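PDB 1XPP: DNA-directed RNA polymerase subunit L from Thermoplasma acidophilum, which forms part of the archaeal RNA polymerase, the enzyme that transcribes DNA into RNA from ribonucleoside triphosphates, and probably serves in assembly through its dimerisation domain. Local coordinates for residues I16-M27 against Q64-Q75. Numbering follows the deposited sequence. Where two conformers were deposited one is given.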
ATOM      1  N   ILE D  16       0.849 -17.163   2.577  1.00 20.47           N
ATOM      2  CA  ILE D  16      -0.478 -17.634   2.166  1.00 22.54           C
ATOM      3  C   ILE D  16      -0.565 -19.123   1.861  1.00 23.00           C
ATOM      4  O   ILE D  16      -1.677 -19.645   1.618  1.00 23.97           O
ATOM      5  CB  ILE D  16      -1.037 -16.818   1.020  1.00 21.57           C
ATOM      6  CG1 ILE D  16      -0.141 -16.969  -0.214  1.00 21.18           C
ATOM      7  CG2 ILE D  16      -1.273 -15.349   1.478  1.00 21.07           C
ATOM      8  CD1 ILE D  16      -0.730 -16.352  -1.421  1.00 25.99           C
ATOM      9  N   SER D  17       0.576 -19.803   1.886  1.00 23.77           N
ATOM     10  CA  SER D  17       0.631 -21.240   1.743  1.00 25.93           C
ATOM     11  C   SER D  17       1.957 -21.694   2.299  1.00 26.64           C
ATOM     12  O   SER D  17       2.960 -20.999   2.174  1.00 25.41           O
ATOM     13  CB  SER D  17       0.500 -21.657   0.268  1.00 25.49           C
ATOM     14  OG  SER D  17       0.222 -23.038   0.186  1.00 29.55           O
ATOM     15  N   LYS D  18       1.926 -22.862   2.917  0.50 27.98           N
ATOM     16  CA  LYS D  18       3.071 -23.459   3.543  0.50 29.24           C
ATOM     17  C   LYS D  18       2.869 -24.957   3.354  0.50 30.48           C
ATOM     18  O   LYS D  18       1.794 -25.489   3.650  0.50 30.49           O
ATOM     19  CB  LYS D  18       3.088 -23.063   5.022  0.50 29.42           C
ATOM     20  CG  LYS D  18       4.293 -23.524   5.829  0.50 30.19           C
ATOM     21  CD  LYS D  18       5.522 -22.649   5.599  0.50 29.53           C
ATOM     22  CE  LYS D  18       6.592 -22.899   6.658  0.50 29.07           C
ATOM     23  NZ  LYS D  18       6.868 -24.338   6.892  0.50 27.07           N
ATOM     24  N   GLU D  19       3.877 -25.611   2.787  1.00 31.04           N
ATOM     25  CA  GLU D  19       3.872 -27.079   2.645  1.00 33.27           C
ATOM     26  C   GLU D  19       5.234 -27.555   3.101  1.00 33.63           C
ATOM     27  O   GLU D  19       6.028 -26.734   3.560  1.00 34.16           O
ATOM     28  CB  GLU D  19       3.538 -27.525   1.210  1.00 33.38           C
ATOM     29  CG  GLU D  19       2.178 -27.053   0.668  1.00 37.76           C
ATOM     30  CD  GLU D  19       0.973 -27.824   1.219  1.00 42.51           C
ATOM     31  OE1 GLU D  19       0.988 -29.080   1.178  1.00 46.43           O
ATOM     32  OE2 GLU D  19      -0.002 -27.172   1.677  1.00 44.47           O
ATOM     33  N   LYS D  20       5.494 -28.857   2.972  0.50 33.90           N
ATOM     34  CA  LYS D  20       6.712 -29.501   3.477  0.50 33.84           C
ATOM     35  C   LYS D  20       7.960 -28.615   3.445  0.50 33.17           C
ATOM     36  O   LYS D  20       8.442 -28.162   4.489  0.50 34.06           O
ATOM     37  CB  LYS D  20       6.974 -30.816   2.725  0.50 34.32           C
ATOM     38  CG  LYS D  20       5.994 -31.939   3.061  0.50 34.93           C
ATOM     39  CD  LYS D  20       6.681 -33.293   3.010  0.50 36.27           C
ATOM     40  CE  LYS D  20       5.684 -34.439   3.056  0.50 36.77           C
ATOM     41  NZ  LYS D  20       6.357 -35.733   2.716  0.50 37.71           N
ATOM     42  N   ASN D  21       8.462 -28.373   2.243  1.00 31.92           N
ATOM     43  CA  ASN D  21       9.678 -27.631   2.038  1.00 29.93           C
ATOM     44  C   ASN D  21       9.405 -26.431   1.180  1.00 27.20           C
ATOM     45  O   ASN D  21      10.259 -26.031   0.398  1.00 26.19           O
ATOM     46  CB  ASN D  21      10.687 -28.508   1.312  1.00 30.61           C
ATOM     47  CG  ASN D  21      10.930 -29.822   2.026  1.00 33.64           C
ATOM     48  OD1 ASN D  21      11.019 -29.869   3.259  1.00 36.78           O
ATOM     49  ND2 ASN D  21      11.000 -30.906   1.258  1.00 36.52           N
ATOM     50  N   SER D  22       8.224 -25.854   1.324  1.00 25.42           N
ATOM     51  CA  SER D  22       7.887 -24.707   0.479  1.00 23.57           C
ATOM     52  C   SER D  22       7.020 -23.672   1.171  1.00 21.98           C
ATOM     53  O   SER D  22       6.353 -23.932   2.190  1.00 22.41           O
ATOM     54  CB  SER D  22       7.260 -25.159  -0.838  1.00 24.92           C
ATOM     55  OG  SER D  22       5.944 -25.580  -0.600  1.00 27.57           O
ATOM     56  N   ILE D  23       7.017 -22.468   0.600  1.00 19.76           N
ATOM     57  CA  ILE D  23       6.227 -21.402   1.161  1.00 19.19           C
ATOM     58  C   ILE D  23       5.857 -20.469   0.028  1.00 17.25           C
ATOM     59  O   ILE D  23       6.614 -20.329  -0.961  1.00 18.11           O
ATOM     60  CB  ILE D  23       7.016 -20.659   2.291  1.00 18.37           C
ATOM     61  CG1 ILE D  23       6.083 -19.834   3.158  1.00 19.21           C
ATOM     62  CG2 ILE D  23       8.184 -19.828   1.702  1.00 20.93           C
ATOM     63  CD1 ILE D  23       6.747 -19.302   4.473  1.00 21.07           C
ATOM     64  N   THR D  24       4.673 -19.880   0.156  1.00 18.14           N
ATOM     65  CA  THR D  24       4.214 -18.849  -0.760  1.00 16.87           C
ATOM     66  C   THR D  24       3.821 -17.627   0.037  1.00 17.45           C
ATOM     67  O   THR D  24       3.121 -17.737   1.047  1.00 17.09           O
ATOM     68  CB  THR D  24       2.974 -19.333  -1.539  1.00 17.17           C
ATOM     69  OG1 THR D  24       3.311 -20.570  -2.156  1.00 18.18           O
ATOM     70  CG2 THR D  24       2.535 -18.292  -2.583  1.00 18.21           C
ATOM     71  N   VAL D  25       4.313 -16.478  -0.416  1.00 16.48           N
ATOM     72  CA  VAL D  25       4.097 -15.217   0.245  1.00 16.20           C
ATOM     73  C   VAL D  25       3.470 -14.230  -0.725  1.00 16.84           C
ATOM     74  O   VAL D  25       3.944 -14.066  -1.857  1.00 16.35           O
ATOM     75  CB  VAL D  25       5.448 -14.644   0.791  1.00 15.59           C
ATOM     76  CG1 VAL D  25       5.213 -13.377   1.571  1.00 18.50           C
ATOM     77  CG2 VAL D  25       6.144 -15.667   1.644  1.00 15.18           C
ATOM     78  N   GLU D  26       2.389 -13.588  -0.285  1.00 16.10           N
ATOM     79  CA  GLU D  26       1.779 -12.494  -1.028  1.00 17.79           C
ATOM     80  C   GLU D  26       2.477 -11.192  -0.644  1.00 17.77           C
ATOM     81  O   GLU D  26       2.633 -10.907   0.568  1.00 20.00           O
ATOM     82  CB  GLU D  26       0.278 -12.415  -0.717  1.00 18.89           C
ATOM     83  CG  GLU D  26      -0.482 -11.549  -1.718  1.00 22.75           C
ATOM     84  CD  GLU D  26      -1.987 -11.577  -1.484  1.00 28.76           C
ATOM     85  OE1 GLU D  26      -2.405 -11.723  -0.315  1.00 30.74           O
ATOM     86  OE2 GLU D  26      -2.748 -11.413  -2.462  1.00 29.42           O
ATOM     87  N   MET D  27       2.907 -10.440  -1.653  1.00 17.78           N
ATOM     88  CA  MET D  27       3.668  -9.194  -1.499  1.00 18.74           C
ATOM     89  C   MET D  27       2.895  -8.045  -2.092  1.00 19.64           C
ATOM     90  O   MET D  27       2.662  -8.009  -3.309  1.00 19.23           O
ATOM     91  CB  MET D  27       5.011  -9.288  -2.223  1.00 19.81           C
ATOM     92  CG  MET D  27       5.697 -10.602  -2.069  1.00 23.31           C
ATOM     93  SD  MET D  27       6.590 -10.573  -0.529  1.00 30.66           S
ATOM     94  CE  MET D  27       7.878  -9.308  -0.741  1.00 25.81           C
ATOM     95  N   GLN D  64       2.985 -12.605  -5.849  1.00 16.18           N
ATOM     96  CA  GLN D  64       3.331 -13.662  -4.930  1.00 16.39           C
ATOM     97  C   GLN D  64       4.742 -14.141  -5.243  1.00 15.60           C
ATOM     98  O   GLN D  64       5.247 -14.002  -6.375  1.00 16.58           O
ATOM     99  CB  GLN D  64       2.389 -14.836  -5.099  1.00 16.62           C
ATOM    100  CG  GLN D  64       0.982 -14.624  -4.514  1.00 17.11           C
ATOM    101  CD  GLN D  64       0.038 -15.765  -4.812  1.00 16.53           C
ATOM    102  OE1 GLN D  64       0.413 -16.927  -4.711  1.00 18.75           O
ATOM    103  NE2 GLN D  64      -1.222 -15.428  -5.121  1.00 18.36           N
ATOM    104  N   ILE D  65       5.415 -14.637  -4.204  1.00 15.08           N
ATOM    105  CA  ILE D  65       6.646 -15.383  -4.405  1.00 15.24           C
ATOM    106  C   ILE D  65       6.500 -16.774  -3.805  1.00 15.11           C
ATOM    107  O   ILE D  65       5.799 -16.962  -2.814  1.00 17.44           O
ATOM    108  CB  ILE D  65       7.909 -14.642  -3.836  1.00 14.55           C
ATOM    109  CG1 ILE D  65       7.840 -14.479  -2.321  1.00 19.09           C
ATOM    110  CG2 ILE D  65       8.107 -13.309  -4.508  1.00 15.53           C
ATOM    111  CD1 ILE D  65       9.193 -14.141  -1.687  1.00 20.76           C
ATOM    112  N   TYR D  66       7.133 -17.753  -4.469  1.00 15.31           N
ATOM    113  CA  TYR D  66       7.088 -19.150  -4.089  1.00 15.48           C
ATOM    114  C   TYR D  66       8.535 -19.659  -3.983  1.00 15.79           C
ATOM    115  O   TYR D  66       9.352 -19.426  -4.881  1.00 16.06           O
ATOM    116  CB  TYR D  66       6.405 -19.946  -5.201  1.00 15.76           C
ATOM    117  CG  TYR D  66       6.563 -21.443  -5.081  1.00 18.33           C
ATOM    118  CD1 TYR D  66       6.036 -22.137  -3.983  1.00 19.24           C
ATOM    119  CD2 TYR D  66       7.267 -22.145  -6.029  1.00 20.38           C
ATOM    120  CE1 TYR D  66       6.185 -23.525  -3.891  1.00 21.74           C
ATOM    121  CE2 TYR D  66       7.417 -23.522  -5.941  1.00 23.73           C
ATOM    122  CZ  TYR D  66       6.873 -24.185  -4.881  1.00 21.66           C
ATOM    123  OH  TYR D  66       7.050 -25.549  -4.799  1.00 26.73           O
ATOM    124  N   VAL D  67       8.827 -20.344  -2.887  1.00 16.31           N
ATOM    125  CA  VAL D  67      10.172 -20.870  -2.669  1.00 17.19           C
ATOM    126  C   VAL D  67      10.039 -22.311  -2.208  1.00 17.63           C
ATOM    127  O   VAL D  67       9.277 -22.594  -1.284  1.00 18.53           O
ATOM    128  CB  VAL D  67      10.929 -20.049  -1.565  1.00 15.89           C
ATOM    129  CG1 VAL D  67      12.327 -20.596  -1.341  1.00 18.23           C
ATOM    130  CG2 VAL D  67      11.010 -18.555  -1.938  1.00 18.66           C
ATOM    131  N   ARG D  68      10.775 -23.193  -2.863  1.00 19.00           N
ATOM    132  CA  ARG D  68      10.925 -24.575  -2.392  1.00 21.30           C
ATOM    133  C   ARG D  68      12.404 -24.885  -2.169  1.00 21.06           C
ATOM    134  O   ARG D  68      13.232 -24.588  -3.001  1.00 21.54           O
ATOM    135  CB  ARG D  68      10.330 -25.568  -3.382  1.00 22.05           C
ATOM    136  CG  ARG D  68      10.445 -27.047  -2.927  1.00 26.46           C
ATOM    137  CD  ARG D  68       9.697 -27.993  -3.879  1.00 31.39           C
ATOM    138  NE  ARG D  68       9.861 -27.619  -5.279  1.00 35.73           N
ATOM    139  CZ  ARG D  68      10.697 -28.207  -6.130  1.00 38.55           C
ATOM    140  NH1 ARG D  68      11.452 -29.225  -5.741  1.00 41.38           N
ATOM    141  NH2 ARG D  68      10.771 -27.782  -7.386  1.00 40.76           N
ATOM    142  N   VAL D  69      12.692 -25.525  -1.038  1.00 22.67           N
ATOM    143  CA  VAL D  69      14.073 -25.843  -0.649  1.00 24.04           C
ATOM    144  C   VAL D  69      14.383 -27.356  -0.765  1.00 26.16           C
ATOM    145  O   VAL D  69      13.472 -28.190  -0.609  1.00 27.59           O
ATOM    146  CB  VAL D  69      14.358 -25.314   0.796  1.00 23.05           C
ATOM    147  CG1 VAL D  69      14.271 -23.753   0.828  1.00 23.17           C
ATOM    148  CG2 VAL D  69      13.428 -25.898   1.823  1.00 23.72           C
ATOM    149  N   LYS D  70      15.643 -27.676  -1.072  1.00 28.74           N
ATOM    150  CA  LYS D  70      16.160 -29.068  -0.923  1.00 30.57           C
ATOM    151  C   LYS D  70      16.388 -29.421   0.549  1.00 31.51           C
ATOM    152  O   LYS D  70      16.264 -30.590   0.943  1.00 33.17           O
ATOM    153  CB  LYS D  70      17.507 -29.279  -1.615  1.00 30.84           C
ATOM    154  CG  LYS D  70      17.700 -28.704  -2.994  1.00 33.18           C
ATOM    155  CD  LYS D  70      19.195 -28.630  -3.323  1.00 37.16           C
ATOM    156  CE  LYS D  70      19.427 -28.084  -4.706  1.00 37.73           C
ATOM    157  NZ  LYS D  70      20.765 -27.415  -4.811  1.00 39.63           N
ATOM    158  N   SER D  71      16.783 -28.435   1.350  1.00 31.89           N
ATOM    159  CA  SER D  71      17.087 -28.655   2.766  1.00 32.18           C
ATOM    160  C   SER D  71      16.792 -27.409   3.573  1.00 31.53           C
ATOM    161  O   SER D  71      16.648 -26.324   3.012  1.00 31.38           O
ATOM    162  CB  SER D  71      18.553 -29.065   2.942  1.00 32.17           C
ATOM    163  OG  SER D  71      19.406 -28.182   2.231  1.00 33.41           O
ATOM    164  N   GLY D  72      16.687 -27.577   4.888  1.00 30.84           N
ATOM    165  CA  GLY D  72      16.279 -26.517   5.794  1.00 30.06           C
ATOM    166  C   GLY D  72      14.844 -26.090   5.575  1.00 29.09           C
ATOM    167  O   GLY D  72      14.042 -26.842   5.007  1.00 29.46           O
ATOM    168  N   LYS D  73      14.530 -24.878   6.014  1.00 27.85           N
ATOM    169  CA  LYS D  73      13.177 -24.345   5.974  1.00 26.31           C
ATOM    170  C   LYS D  73      13.088 -23.319   4.857  1.00 25.04           C
ATOM    171  O   LYS D  73      14.056 -22.635   4.583  1.00 22.06           O
ATOM    172  CB  LYS D  73      12.823 -23.718   7.311  1.00 27.51           C
ATOM    173  CG  LYS D  73      12.649 -24.744   8.459  1.00 29.41           C
ATOM    174  CD  LYS D  73      12.453 -24.084   9.807  1.00 35.97           C
ATOM    175  CE  LYS D  73      11.834 -25.050  10.835  1.00 38.15           C
ATOM    176  NZ  LYS D  73      12.306 -26.477  10.736  1.00 40.78           N
ATOM    177  N   PRO D  74      11.931 -23.241   4.169  1.00 23.43           N
ATOM    178  CA  PRO D  74      11.825 -22.248   3.096  1.00 22.31           C
ATOM    179  C   PRO D  74      11.857 -20.801   3.622  1.00 21.26           C
ATOM    180  O   PRO D  74      12.411 -19.943   2.957  1.00 21.05           O
ATOM    181  CB  PRO D  74      10.473 -22.571   2.458  1.00 22.86           C
ATOM    182  CG  PRO D  74       9.686 -23.194   3.551  1.00 22.12           C
ATOM    183  CD  PRO D  74      10.700 -24.046   4.299  1.00 24.14           C
ATOM    184  N   GLN D  75      11.260 -20.541   4.787  1.00 21.31           N
ATOM    185  CA  GLN D  75      11.311 -19.209   5.388  1.00 21.55           C
ATOM    186  C   GLN D  75      12.758 -18.815   5.675  1.00 21.16           C
ATOM    187  O   GLN D  75      13.098 -17.640   5.571  1.00 20.48           O
ATOM    188  CB  GLN D  75      10.464 -19.094   6.656  1.00 23.81           C
ATOM    189  CG  GLN D  75      10.870 -20.045   7.751  1.00 24.19           C
ATOM    190  CD  GLN D  75      10.147 -21.391   7.674  1.00 27.38           C
ATOM    191  OE1 GLN D  75       9.734 -21.821   6.602  1.00 23.96           O
ATOM    192  NE2 GLN D  75      10.011 -22.065   8.820  1.00 30.50           N
TER
HETATM  193  O   HOH W   1       5.682 -27.021  -3.176  1.00 34.45           O
HETATM  194  O   HOH W   2      -2.189 -12.652  -4.829  1.00 21.39           O
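Ile23 and Val67 face each other as a hydrogen-bonded pair in the antiparallel ladder that joins strands 22-27 and 64-69, the two inner strands of the four-stranded sheet in this Rpb3/Rpb11-type dimerisation domain. Ile23 N reaches Val67 O and Val67 N returns to Ile23 O, both at 2.9 Å; Val25 and Ile65 repeat the exchange, and Val69 N closes the row on Asn21 O. The face bearing Ile23, Val25, Ile65 and Val67 is branched and apolar, as suits a surface covered by helices: Val25 CB lies 3.9 Å from Ile65 CG1, and Pro74 crosses Ile23 at about a right angle, its CB 3.7 Å from Ile23 CG2. A proline suits this first turn of helix 74-105, just after the N-cap Lys73, where a backbone N-H would have no helical acceptor.

The other face carries Ser22, Thr24, Glu26, Gln64, Tyr66 and Arg68. With CG anti to the backbone N (chi1 167°), the Tyr66 ring meets Thr24 OG1 at its edge, and the small Ser22 lets CE1 of the ring come obliquely within 3.6 Å of its CB. Gln64 CD lies 3.5 Å from Ile16 CD1, the two side chains crossing at about a right angle, beside the classic bulge where Ile16 and Ser17 both face Thr24. Shortening Gln64 to an alanine would probably take away packing on Ile16 CD1 and Thr24 CG2 and leave Glu26 without its water link to this strand.

Farther out, helix 32-42 covers Ile65 and Val67, while Phe96 and Phe100 of the second subunit pack on Val25 and Ile23. Arg68 leads toward strand 48-54, forming salt bridges with Asp49 and Glu50. The linking water donates to Glu26 OE2 and accepts from Gln64 NE2; another, in the Tyr66 ring plane, joins Ser22 OG to Tyr66 OH, 2.6 Å from the latter.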